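Local coordinates for protein 2-aminomuconate 6-semialdehyde dehydrogenase (Burkholderia cenocepacia, PDB 4U3W) that probably catalyses the NAD-dependent oxidation of 2-aminomuconate 6-semialdehyde to 2-aminomuconate, as a four-chain member of the aldehyde dehydrogenase family, at residues Y143-T146 and S152-I155; S203-L208 and F222-G227; A324-Q329 and C414-F419; L333-P338 and G376-G381. All coordinates share one frame; numbering follows the deposited sequence.

Contact 1: residues Y143-T146 and S152-I155; sequences YFET and SELI
Thr146 and Leu154 form the hydrogen-bonded pair where two strands run antiparallel for a short distance, and their backbones grip each other twice. Thr146 N donates to Leu154 O at 2.9 Å in an almost straight line (179°), approaching from a little out of the carbonyl plane; Leu154 N returns the favour to Thr146 O, also at 2.9 Å but more bent. The Thr146 carbonyl also takes a second, softer contact, a CA-H...O approach with Glu153 CA 3.3 Å from Thr146 O. Beside these bonds the Leu154 CD1 methyl lies 4.2 Å from Thr146 CB, on one face of the sheet.

Glu145 and Ile155, the adjoining non-hydrogen-bonded pair, project to the other face. There Tyr143 has CG anti to its backbone N (chi1 159°), which swings the ring along the strand until its edge meets Ile155: Tyr143 CE1 is 3.8 Å from Ile155 CB. The phenol is held in turn by Glu145, Tyr143 OH giving a 2.6 Å bond to the anti lone pair of Glu145 OE2. Glu145 OE1 lies 4.2 Å from Glu153 OE2, a closeness of like charges that would probably disfavour full ionisation of both. On the opposite face Thr146 OG1 bonds to Asn156 and to Asp469 of a neighbouring subunit.

The hairpin of strands 141-147 and 153-169 belongs to the protruding oligomerisation element of aldehyde dehydrogenases. Tyr143 stacks on Tyr157 of a second neighbouring subunit, distinct from that of Asp469, where the sheet continues across the interface, while within the chain strand 495-503 flanks the 153-169 side.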
loop_
_atom_site.group_PDB
_atom_site.type_symbol
_atom_site.label_atom_id
_atom_site.label_comp_id
_atom_site.label_asym_id
_atom_site.label_seq_id
_atom_site.Cartn_x
_atom_site.Cartn_y
_atom_site.Cartn_z
ATOM N N TYR A 143 -1.983 -6.588 7.437
ATOM C CA TYR A 143 -2.882 -7.288 8.360
ATOM C C TYR A 143 -4.158 -7.674 7.610
ATOM O O TYR A 143 -4.723 -6.870 6.804
ATOM C CB TYR A 143 -3.154 -6.385 9.574
ATOM C CG TYR A 143 -4.384 -6.707 10.345
ATOM C CD1 TYR A 143 -4.400 -7.750 11.264
ATOM C CD2 TYR A 143 -5.533 -5.945 10.183
ATOM C CE1 TYR A 143 -5.556 -8.031 11.984
ATOM C CE2 TYR A 143 -6.690 -6.213 10.903
ATOM C CZ TYR A 143 -6.694 -7.255 11.790
ATOM O OH TYR A 143 -7.849 -7.520 12.496
ATOM N N PHE A 144 -4.588 -8.922 7.815
ATOM C CA PHE A 144 -5.732 -9.516 7.119
ATOM C C PHE A 144 -6.599 -10.235 8.150
ATOM O O PHE A 144 -6.061 -10.968 8.961
ATOM C CB PHE A 144 -5.296 -10.578 6.063
ATOM C CG PHE A 144 -4.239 -10.114 5.061
ATOM C CD1 PHE A 144 -2.888 -10.247 5.334
ATOM C CD2 PHE A 144 -4.626 -9.597 3.816
ATOM C CE1 PHE A 144 -1.913 -9.837 4.392
ATOM C CE2 PHE A 144 -3.684 -9.190 2.878
ATOM C CZ PHE A 144 -2.321 -9.313 3.159
ATOM N N GLU A 145 -7.911 -10.099 8.076
ATOM C CA GLU A 145 -8.814 -10.890 8.907
ATOM C C GLU A 145 -9.401 -12.031 8.107
ATOM O O GLU A 145 -9.812 -11.825 6.958
ATOM C CB GLU A 145 -9.956 -10.021 9.459
ATOM C CG GLU A 145 -9.443 -8.910 10.315
ATOM C CD GLU A 145 -10.494 -7.849 10.654
ATOM O OE1 GLU A 145 -11.645 -7.930 10.178
ATOM O OE2 GLU A 145 -10.143 -6.916 11.396
ATOM N N THR A 146 -9.447 -13.233 8.697
ATOM C CA THR A 146 -10.023 -14.417 8.018
ATOM C C THR A 146 -11.273 -14.934 8.753
ATOM O O THR A 146 -11.236 -15.198 9.959
ATOM C CB THR A 146 -8.965 -15.558 7.880
ATOM O OG1 THR A 146 -7.798 -15.028 7.243
ATOM C CG2 THR A 146 -9.509 -16.752 7.074
ATOM N N SER A 152 -15.052 -19.882 12.519
ATOM C CA SER A 152 -13.960 -19.344 13.330
ATOM C C SER A 152 -13.365 -18.072 12.714
ATOM O O SER A 152 -13.527 -17.832 11.513
ATOM C CB SER A 152 -12.870 -20.399 13.516
ATOM O OG SER A 152 -12.372 -20.834 12.272
ATOM N N GLU A 153 -12.655 -17.282 13.525
ATOM C CA GLU A 153 -12.038 -16.052 13.017
ATOM C C GLU A 153 -10.562 -16.047 13.375
ATOM O O GLU A 153 -10.146 -16.541 14.435
ATOM C CB GLU A 153 -12.730 -14.763 13.550
ATOM C CG GLU A 153 -12.152 -13.460 12.862
ATOM C CD GLU A 153 -12.744 -12.124 13.352
ATOM O OE1 GLU A 153 -13.757 -12.150 14.100
ATOM O OE2 GLU A 153 -12.155 -11.052 13.016
ATOM N N LEU A 154 -9.756 -15.527 12.460
ATOM C CA LEU A 154 -8.316 -15.542 12.660
ATOM C C LEU A 154 -7.798 -14.202 12.237
ATOM O O LEU A 154 -8.405 -13.533 11.401
ATOM C CB LEU A 154 -7.641 -16.667 11.866
ATOM C CG LEU A 154 -8.263 -18.057 12.035
ATOM C CD1 LEU A 154 -9.278 -18.404 10.928
ATOM C CD2 LEU A 154 -7.136 -19.073 12.162
ATOM N N ILE A 155 -6.683 -13.793 12.816
ATOM C CA ILE A 155 -5.999 -12.630 12.318
ATOM C C ILE A 155 -4.667 -13.078 11.706
ATOM O O ILE A 155 -4.049 -14.061 12.178
ATOM C CB ILE A 155 -5.775 -11.572 13.433
ATOM C CG1 ILE A 155 -4.970 -12.145 14.597
ATOM C CG2 ILE A 155 -7.150 -11.053 13.950
ATOM C CD1 ILE A 155 -4.634 -11.109 15.676
#

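Contact 2: residues S203-L208 and F222-G227; sequences SSATLL and FNLIHG
Thr206 and His226 make the polar half of this contact, where helix 203-214 is closest to the chain leaving strand 222-224. His226 NE2 donates to Thr206 OG1 at 2.9 Å; the hydroxyl sits at the ring edge, near the imidazole plane, yet the angle at the hydrogen is only 131°, a distinctly bent bond. Thr206 places OG1 beside its own backbone N (chi1 -53°), where it also bonds to Pro202 O one turn back, so that the buried hydroxyl is held from two directions and its rotation is fixed. One face of the imidazole is covered too: Leu224 CG lies 4.1 Å from the ring plane, displaced toward the rim.

Next to this polar pair, Leu224 packs between strand and helix. Its CD2 methyl lies 3.8 Å from Thr206 CA and equally near Ala205 O, while CD1 meets Ala205 CB at 4.1 Å. Helix and strand are successive members of the beta-alpha-beta unit 192-196, 203-214, 222-224, consistent with the Rossmann-like cofactor domain of this family, in which a helix covers the parallel strands it connects.

Packing is looser toward Phe222 and Leu208, whose side chains come no closer to each other than the 4.5 Å between Leu208 CD2 and Phe222 CZ; Phe179 of helix 175-188 packs against Ala205, Leu208 and Leu224 here. On the far side of the helix, Ser203 and Leu207 point away from the strand and are partly exposed, with Ser203 OG bonded to Asp109 and Leu207 resting on Arg98.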
loop_
_atom_site.group_PDB
_atom_site.type_symbol
_atom_site.label_atom_id
_atom_site.label_comp_id
_atom_site.label_asym_id
_atom_site.label_seq_id
_atom_site.Cartn_x
_atom_site.Cartn_y
_atom_site.Cartn_z
ATOM N N SER A 203 39.891 -1.158 -3.935
ATOM C CA SER A 203 40.354 -0.125 -2.989
ATOM C C SER A 203 39.243 0.566 -2.207
ATOM O O SER A 203 39.355 0.703 -0.972
ATOM C CB SER A 203 41.187 0.955 -3.712
ATOM O OG SER A 203 42.271 0.293 -4.383
ATOM N N SER A 204 38.194 1.040 -2.896
ATOM C CA SER A 204 37.123 1.729 -2.171
ATOM C C SER A 204 36.333 0.779 -1.258
ATOM O O SER A 204 35.883 1.185 -0.164
ATOM C CB SER A 204 36.182 2.486 -3.138
ATOM O OG SER A 204 35.369 1.631 -3.939
ATOM N N ALA A 205 36.173 -0.480 -1.654
ATOM C CA ALA A 205 35.546 -1.448 -0.725
ATOM C C ALA A 205 36.404 -1.676 0.545
ATOM O O ALA A 205 35.876 -1.844 1.648
ATOM C CB ALA A 205 35.293 -2.795 -1.456
ATOM N N THR A 206 37.731 -1.659 0.395
ATOM C CA THR A 206 38.594 -1.804 1.552
ATOM C C THR A 206 38.453 -0.576 2.482
ATOM O O THR A 206 38.408 -0.735 3.717
ATOM C CB THR A 206 40.090 -2.008 1.155
ATOM O OG1 THR A 206 40.192 -3.096 0.214
ATOM C CG2 THR A 206 40.948 -2.392 2.427
ATOM N N LEU A 207 38.343 0.628 1.905
ATOM C CA LEU A 207 38.121 1.822 2.730
ATOM C C LEU A 207 36.801 1.712 3.427
ATOM O O LEU A 207 36.639 2.145 4.605
ATOM C CB LEU A 207 38.161 3.102 1.848
ATOM C CG LEU A 207 39.552 3.450 1.316
ATOM C CD1 LEU A 207 39.488 4.766 0.545
ATOM C CD2 LEU A 207 40.476 3.584 2.501
ATOM N N LEU A 208 35.820 1.136 2.727
ATOM C CA LEU A 208 34.498 0.947 3.384
ATOM C C LEU A 208 34.627 0.017 4.630
ATOM O O LEU A 208 34.039 0.277 5.709
ATOM C CB LEU A 208 33.460 0.402 2.399
ATOM C CG LEU A 208 32.036 0.198 2.972
ATOM C CD1 LEU A 208 31.470 1.552 3.441
ATOM C CD2 LEU A 208 31.058 -0.403 1.936
ATOM N N PHE A 222 29.743 -7.317 9.017
ATOM C CA PHE A 222 30.227 -7.003 7.697
ATOM C C PHE A 222 31.626 -7.659 7.466
ATOM O O PHE A 222 32.567 -7.373 8.199
ATOM C CB PHE A 222 30.345 -5.490 7.493
ATOM C CG PHE A 222 30.970 -5.128 6.174
ATOM C CD1 PHE A 222 30.171 -4.987 5.031
ATOM C CD2 PHE A 222 32.342 -4.904 6.075
ATOM C CE1 PHE A 222 30.724 -4.640 3.798
ATOM C CE2 PHE A 222 32.902 -4.566 4.848
ATOM C CZ PHE A 222 32.102 -4.437 3.715
ATOM N N ASN A 223 31.737 -8.495 6.441
ATOM C CA ASN A 223 33.007 -9.194 6.128
ATOM C C ASN A 223 33.365 -8.933 4.666
ATOM O O ASN A 223 32.506 -9.017 3.798
ATOM C CB ASN A 223 32.906 -10.690 6.393
ATOM C CG ASN A 223 32.376 -10.978 7.752
ATOM O OD1 ASN A 223 33.117 -11.028 8.728
ATOM N ND2 ASN A 223 31.080 -11.141 7.837
ATOM N N LEU A 224 34.627 -8.566 4.429
ATOM C CA LEU A 224 35.157 -8.304 3.090
ATOM C C LEU A 224 36.177 -9.363 2.717
ATOM O O LEU A 224 37.114 -9.624 3.481
ATOM C CB LEU A 224 35.836 -6.932 3.045
ATOM C CG LEU A 224 36.440 -6.591 1.671
ATOM C CD1 LEU A 224 35.329 -6.219 0.730
ATOM C CD2 LEU A 224 37.318 -5.373 1.878
ATOM N N ILE A 225 35.977 -10.030 1.598
ATOM C CA ILE A 225 36.970 -10.996 1.108
ATOM C C ILE A 225 37.415 -10.592 -0.284
ATOM O O ILE A 225 36.560 -10.323 -1.151
ATOM C CB ILE A 225 36.423 -12.435 1.036
ATOM C CG1 ILE A 225 34.988 -12.409 0.488
ATOM C CG2 ILE A 225 36.420 -13.089 2.430
ATOM C CD1 ILE A 225 34.468 -13.809 0.092
ATOM N N HIS A 226 38.716 -10.545 -0.500
ATOM C CA HIS A 226 39.224 -10.215 -1.813
ATOM C C HIS A 226 39.564 -11.447 -2.611
ATOM O O HIS A 226 39.896 -12.537 -2.043
ATOM C CB HIS A 226 40.472 -9.352 -1.741
ATOM C CG HIS A 226 40.206 -7.942 -1.291
ATOM N ND1 HIS A 226 39.450 -7.032 -2.033
ATOM C CD2 HIS A 226 40.578 -7.280 -0.165
ATOM C CE1 HIS A 226 39.434 -5.875 -1.413
ATOM N NE2 HIS A 226 40.103 -5.990 -0.271
ATOM N N GLY A 227 39.507 -11.278 -3.926
ATOM C CA GLY A 227 39.950 -12.355 -4.790
ATOM C C GLY A 227 39.294 -12.364 -6.131
ATOM O O GLY A 227 38.541 -11.447 -6.460
#

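Contact 3: residues A324-Q329 and C414-F419; sequences AALKEQ and CHIAPF
Leu326 reaches out of helix 319-331 and lays a single methyl, CD2, over two side chains of strand 413-419. The nearer is Ile416, whose terminal CD1 lies 3.7 Å from Leu326 CD2, the two chains meeting at a slant. The other is Cys414, with SG 4.0 Å from the same Leu326 CD2. Leucine CG stands anti to the backbone N (chi1 -168°), so the branch extends well away from the helix, and this length is needed: even the closest alpha carbons, Leu326 CA and Ile416 CA, are 10.3 Å apart.

The two strand residues answer from the same side of the strand by different routes. Cys414 holds its sulfur between backbone N and carbonyl carbon (chi1 57°), whereas Ile416 sends CG1 beside its backbone N and continues extended to CD1. Between them they meet one methyl.

Helix and strand belong to the catalytic domain expected of an aldehyde dehydrogenase, whose mostly parallel sheet has strand 413-419 between strands 393-396 and 309-315. Those neighbours widen the apolar layer: Ile394 touches both Leu326 and Ile416, and Val312 and Val314 lie against Cys414 and Ile416 respectively. Further along, Ala325 and Gln329 lean on Val291 of helix 287-299, which shares this cover of the sheet.

With contact confined to carbon and sulfur, about 83 Å² of surface is buried between the segments. Attraction here is dispersive and hydrophobic; being nondirectional, it leaves the orientation of the strand to its own backbone bonds, such as those of Cys414 and Ile416 to Trp395.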
loop_
_atom_site.group_PDB
_atom_site.type_symbol
_atom_site.label_atom_id
_atom_site.label_comp_id
_atom_site.label_asym_id
_atom_site.label_seq_id
_atom_site.Cartn_x
_atom_site.Cartn_y
_atom_site.Cartn_z
ATOM N N ALA A 324 25.755 13.416 -37.642
ATOM C CA ALA A 324 26.741 14.488 -37.754
ATOM C C ALA A 324 26.919 15.259 -36.442
ATOM O O ALA A 324 28.037 15.515 -36.056
ATOM C CB ALA A 324 26.345 15.472 -38.908
ATOM N N ALA A 325 25.828 15.640 -35.763
ATOM C CA ALA A 325 25.941 16.354 -34.471
ATOM C C ALA A 325 26.567 15.511 -33.372
ATOM O O ALA A 325 27.334 15.999 -32.536
ATOM C CB ALA A 325 24.561 16.840 -33.985
ATOM N N LEU A 326 26.212 14.245 -33.328
ATOM C CA LEU A 326 26.805 13.392 -32.294
ATOM C C LEU A 326 28.302 13.218 -32.535
ATOM O O LEU A 326 29.113 13.130 -31.589
ATOM C CB LEU A 326 26.120 12.030 -32.270
ATOM C CG LEU A 326 26.466 11.160 -31.031
ATOM C CD1 LEU A 326 25.782 11.695 -29.744
ATOM C CD2 LEU A 326 26.079 9.731 -31.296
ATOM N N LYS A 327 28.665 13.126 -33.806
ATOM C CA LYS A 327 30.074 12.955 -34.175
ATOM C C LYS A 327 30.895 14.134 -33.642
ATOM O O LYS A 327 31.939 13.950 -33.015
ATOM C CB LYS A 327 30.218 12.814 -35.702
ATOM C CG LYS A 327 31.669 12.776 -36.195
ATOM C CD LYS A 327 31.746 12.760 -37.733
ATOM C CE LYS A 327 33.206 12.757 -38.184
ATOM N NZ LYS A 327 33.367 12.578 -39.666
ATOM N N GLU A 328 30.418 15.345 -33.907
ATOM C CA GLU A 328 31.071 16.562 -33.426
ATOM C C GLU A 328 31.218 16.616 -31.886
ATOM O O GLU A 328 32.283 16.940 -31.364
ATOM C CB GLU A 328 30.302 17.792 -33.973
ATOM C CG GLU A 328 30.770 19.130 -33.465
ATOM C CD GLU A 328 29.983 20.289 -34.075
ATOM O OE1 GLU A 328 29.536 20.179 -35.246
ATOM O OE2 GLU A 328 29.777 21.295 -33.365
ATOM N N GLN A 329 30.181 16.270 -31.133
ATOM C CA GLN A 329 30.317 16.254 -29.674
ATOM C C GLN A 329 31.241 15.137 -29.169
ATOM O O GLN A 329 31.946 15.287 -28.140
ATOM C CB GLN A 329 28.923 16.116 -29.020
ATOM C CG GLN A 329 27.996 17.351 -29.330
ATOM C CD GLN A 329 26.748 17.397 -28.444
ATOM O OE1 GLN A 329 26.656 16.695 -27.445
ATOM N NE2 GLN A 329 25.756 18.227 -28.841
ATOM N N CYS A 414 28.429 3.193 -29.915
ATOM C CA CYS A 414 27.033 3.000 -30.247
ATOM C C CYS A 414 26.960 2.821 -31.750
ATOM O O CYS A 414 27.757 3.412 -32.483
ATOM C CB CYS A 414 26.158 4.199 -29.800
ATOM S SG CYS A 414 26.616 5.826 -30.440
ATOM N N HIS A 415 25.996 2.010 -32.182
ATOM C CA HIS A 415 25.607 1.920 -33.577
ATOM C C HIS A 415 24.309 2.776 -33.760
ATOM O O HIS A 415 23.422 2.735 -32.932
ATOM C CB HIS A 415 25.369 0.457 -34.003
ATOM C CG HIS A 415 24.827 0.319 -35.397
ATOM N ND1 HIS A 415 23.472 0.332 -35.678
ATOM C CD2 HIS A 415 25.452 0.178 -36.593
ATOM C CE1 HIS A 415 23.288 0.216 -36.984
ATOM N NE2 HIS A 415 24.472 0.131 -37.562
ATOM N N ILE A 416 24.198 3.507 -34.861
ATOM C CA ILE A 416 22.979 4.318 -35.149
ATOM C C ILE A 416 22.321 3.800 -36.441
ATOM O O ILE A 416 23.010 3.646 -37.464
ATOM C CB ILE A 416 23.348 5.835 -35.269
ATOM C CG1 ILE A 416 24.311 6.180 -34.119
ATOM C CG2 ILE A 416 22.064 6.787 -35.251
ATOM C CD1 ILE A 416 24.779 7.602 -34.026
ATOM N N ALA A 417 21.006 3.522 -36.402
ATOM C CA ALA A 417 20.263 3.111 -37.613
ATOM C C ALA A 417 19.056 3.989 -37.781
ATOM O O ALA A 417 18.549 4.510 -36.794
ATOM C CB ALA A 417 19.828 1.651 -37.558
ATOM N N PRO A 418 18.601 4.175 -39.042
ATOM C CA PRO A 418 17.341 4.889 -39.280
ATOM C C PRO A 418 16.121 4.002 -39.078
ATOM O O PRO A 418 16.247 2.796 -39.320
ATOM C CB PRO A 418 17.441 5.290 -40.752
ATOM C CG PRO A 418 18.244 4.148 -41.366
ATOM C CD PRO A 418 19.240 3.735 -40.298
ATOM N N PHE A 419 14.974 4.585 -38.711
ATOM C CA PHE A 419 13.715 3.850 -38.763
ATOM C C PHE A 419 12.642 4.726 -39.416
ATOM O O PHE A 419 12.806 5.955 -39.520
ATOM C CB PHE A 419 13.288 3.354 -37.357
ATOM C CG PHE A 419 12.808 4.428 -36.413
ATOM C CD1 PHE A 419 13.721 5.125 -35.620
ATOM C CD2 PHE A 419 11.453 4.692 -36.252
ATOM C CE1 PHE A 419 13.309 6.093 -34.708
ATOM C CE2 PHE A 419 11.003 5.686 -35.352
ATOM C CZ PHE A 419 11.932 6.394 -34.571
#

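Contact 4: residues L333-P338 and G376-G381; sequences LRVGAP and GAPSFG
Phe380 sets CG beside its backbone N (chi1 -65°), and Val335 sets CG1 anti to its own (chi1 175°); these two rotations turn the ring toward residues 333-338 and the methyl toward residues 376-381. Neither segment is helix or strand. Both are connecting loops of what is, as in the family, probably the catalytic domain, one following helix 319-331 and the other leading from strand 370-373 to strand 393-396, so the contact joins loops at the margin of the domain.

The ring presents its far edge to the opposing backbone. Phe380 CZ lies 3.6 Å from Val335 O, with the carbonyl oxygen near the ring plane, and Phe380 CE1 is almost as near. Such an approach sets the faintly positive ring hydrogens toward a partly negative oxygen, which should be mildly favourable. Gly336 follows directly, its CA 4.3 Å from Phe380 CZ, approaching obliquely.

The ring is steadied from within its own loop, where Pro378 CB sits 4.1 Å above one face, offset toward the rim. From outside, Phe389 meets the ring edge-to-face and also packs against Val335 and Pro378, tying both loops into one small apolar cluster. Asp385 holds the backbone of this loop: one carboxylate oxygen receives Phe380 N and the other Gly381 N. On the opposing loop, backbone bonding with Met345 secures Gly336.

Most of the touching residues are only partly buried, and 110 Å² is covered in all. At the proline end of the cluster, Val335 CG1 stands 4.3 Å from Pro378 CG, a light carbon-to-carbon touch.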
loop_
_atom_site.group_PDB
_atom_site.type_symbol
_atom_site.label_atom_id
_atom_site.label_comp_id
_atom_site.label_asym_id
_atom_site.label_seq_id
_atom_site.Cartn_x
_atom_site.Cartn_y
_atom_site.Cartn_z
ATOM N N LEU A 333 35.056 15.248 -26.890
ATOM C CA LEU A 333 35.479 14.608 -25.646
ATOM C C LEU A 333 37.026 14.584 -25.597
ATOM O O LEU A 333 37.694 14.564 -26.636
ATOM C CB LEU A 333 34.912 13.200 -25.539
ATOM C CG LEU A 333 33.389 13.236 -25.409
ATOM C CD1 LEU A 333 32.919 11.805 -25.522
ATOM C CD2 LEU A 333 32.962 13.867 -24.065
ATOM N N ARG A 334 37.572 14.640 -24.390
ATOM C CA ARG A 334 39.027 14.625 -24.169
ATOM C C ARG A 334 39.378 13.379 -23.400
ATOM O O ARG A 334 39.004 13.259 -22.245
ATOM C CB ARG A 334 39.465 15.864 -23.379
ATOM C CG ARG A 334 39.334 17.161 -24.271
ATOM C CD ARG A 334 40.241 17.062 -25.513
ATOM N NE ARG A 334 39.937 18.069 -26.536
ATOM C CZ ARG A 334 39.470 17.804 -27.758
ATOM N NH1 ARG A 334 39.246 16.544 -28.127
ATOM N NH2 ARG A 334 39.230 18.806 -28.614
ATOM N N VAL A 335 40.041 12.439 -24.061
ATOM C CA VAL A 335 40.345 11.129 -23.466
ATOM C C VAL A 335 41.712 11.190 -22.776
ATOM O O VAL A 335 42.704 11.519 -23.404
ATOM C CB VAL A 335 40.334 10.010 -24.571
ATOM C CG1 VAL A 335 40.776 8.610 -24.001
ATOM C CG2 VAL A 335 38.963 9.939 -25.253
ATOM N N GLY A 336 41.788 10.893 -21.488
ATOM C CA GLY A 336 43.069 10.971 -20.813
ATOM C C GLY A 336 43.006 10.698 -19.322
ATOM O O GLY A 336 42.052 10.103 -18.836
ATOM N N ALA A 337 44.047 11.122 -18.611
ATOM C CA ALA A 337 44.263 10.828 -17.195
ATOM C C ALA A 337 43.418 11.744 -16.298
ATOM O O ALA A 337 43.232 12.903 -16.614
ATOM C CB ALA A 337 45.745 10.975 -16.855
ATOM N N PRO A 338 42.947 11.224 -15.163
ATOM C CA PRO A 338 41.985 11.958 -14.318
ATOM C C PRO A 338 42.591 13.176 -13.610
ATOM O O PRO A 338 41.837 14.079 -13.257
ATOM C CB PRO A 338 41.534 10.912 -13.289
ATOM C CG PRO A 338 42.633 9.850 -13.256
ATOM C CD PRO A 338 43.258 9.867 -14.657
ATOM N N GLY A 376 39.513 2.894 -32.419
ATOM C CA GLY A 376 40.848 2.434 -32.022
ATOM C C GLY A 376 41.250 3.111 -30.738
ATOM O O GLY A 376 40.430 3.743 -30.091
ATOM N N ALA A 377 42.500 2.943 -30.356
ATOM C CA ALA A 377 43.088 3.525 -29.160
ATOM C C ALA A 377 43.768 4.860 -29.472
ATOM O O ALA A 377 44.321 5.030 -30.544
ATOM C CB ALA A 377 44.113 2.565 -28.558
ATOM N N PRO A 378 43.788 5.783 -28.503
ATOM C CA PRO A 378 44.628 6.949 -28.795
ATOM C C PRO A 378 46.109 6.606 -28.766
ATOM O O PRO A 378 46.532 5.526 -28.329
ATOM C CB PRO A 378 44.280 7.907 -27.656
ATOM C CG PRO A 378 43.915 6.987 -26.510
ATOM C CD PRO A 378 43.128 5.890 -27.200
ATOM N N SER A 379 46.934 7.512 -29.249
ATOM C CA SER A 379 48.369 7.313 -29.142
ATOM C C SER A 379 48.990 8.558 -28.442
ATOM O O SER A 379 49.009 9.676 -29.028
ATOM C CB SER A 379 48.924 7.082 -30.554
ATOM O OG SER A 379 50.294 7.077 -30.533
ATOM N N PHE A 380 49.523 8.362 -27.230
ATOM C CA PHE A 380 50.013 9.465 -26.383
ATOM C C PHE A 380 51.525 9.682 -26.445
ATOM O O PHE A 380 51.992 10.788 -26.263
ATOM C CB PHE A 380 49.660 9.227 -24.900
ATOM C CG PHE A 380 48.170 9.233 -24.601
ATOM C CD1 PHE A 380 47.477 10.419 -24.594
ATOM C CD2 PHE A 380 47.514 8.064 -24.239
ATOM C CE1 PHE A 380 46.102 10.462 -24.297
ATOM C CE2 PHE A 380 46.150 8.081 -23.906
ATOM C CZ PHE A 380 45.457 9.259 -23.910
ATOM N N GLY A 381 52.302 8.614 -26.588
ATOM C CA GLY A 381 53.747 8.777 -26.584
ATOM C C GLY A 381 54.357 8.900 -25.203
ATOM O O GLY A 381 55.483 9.362 -25.044
#

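In the fold
Contacts 2 and 3 are the core pair: each packs a helix on a strand among buried side chains, but contact 2 adds a histidine-threonine bond to its leucine packing, whereas contact 3 is apolar. They lie on opposite sides of the chain's centre, with centres about 40 Å apart. Contact 1 and contact 2 reach the same sheet, yet contact 1 lies some 42 Å from the centre of the chain on a protruding hairpin, built from backbone bonds and partnered by other subunits. Contact 4 is loop packing nearer the surface; it shares the domain of contact 3, whose helix 319-331 leads into its first loop, and adds a ring edge against a carbonyl to light aliphatic packing.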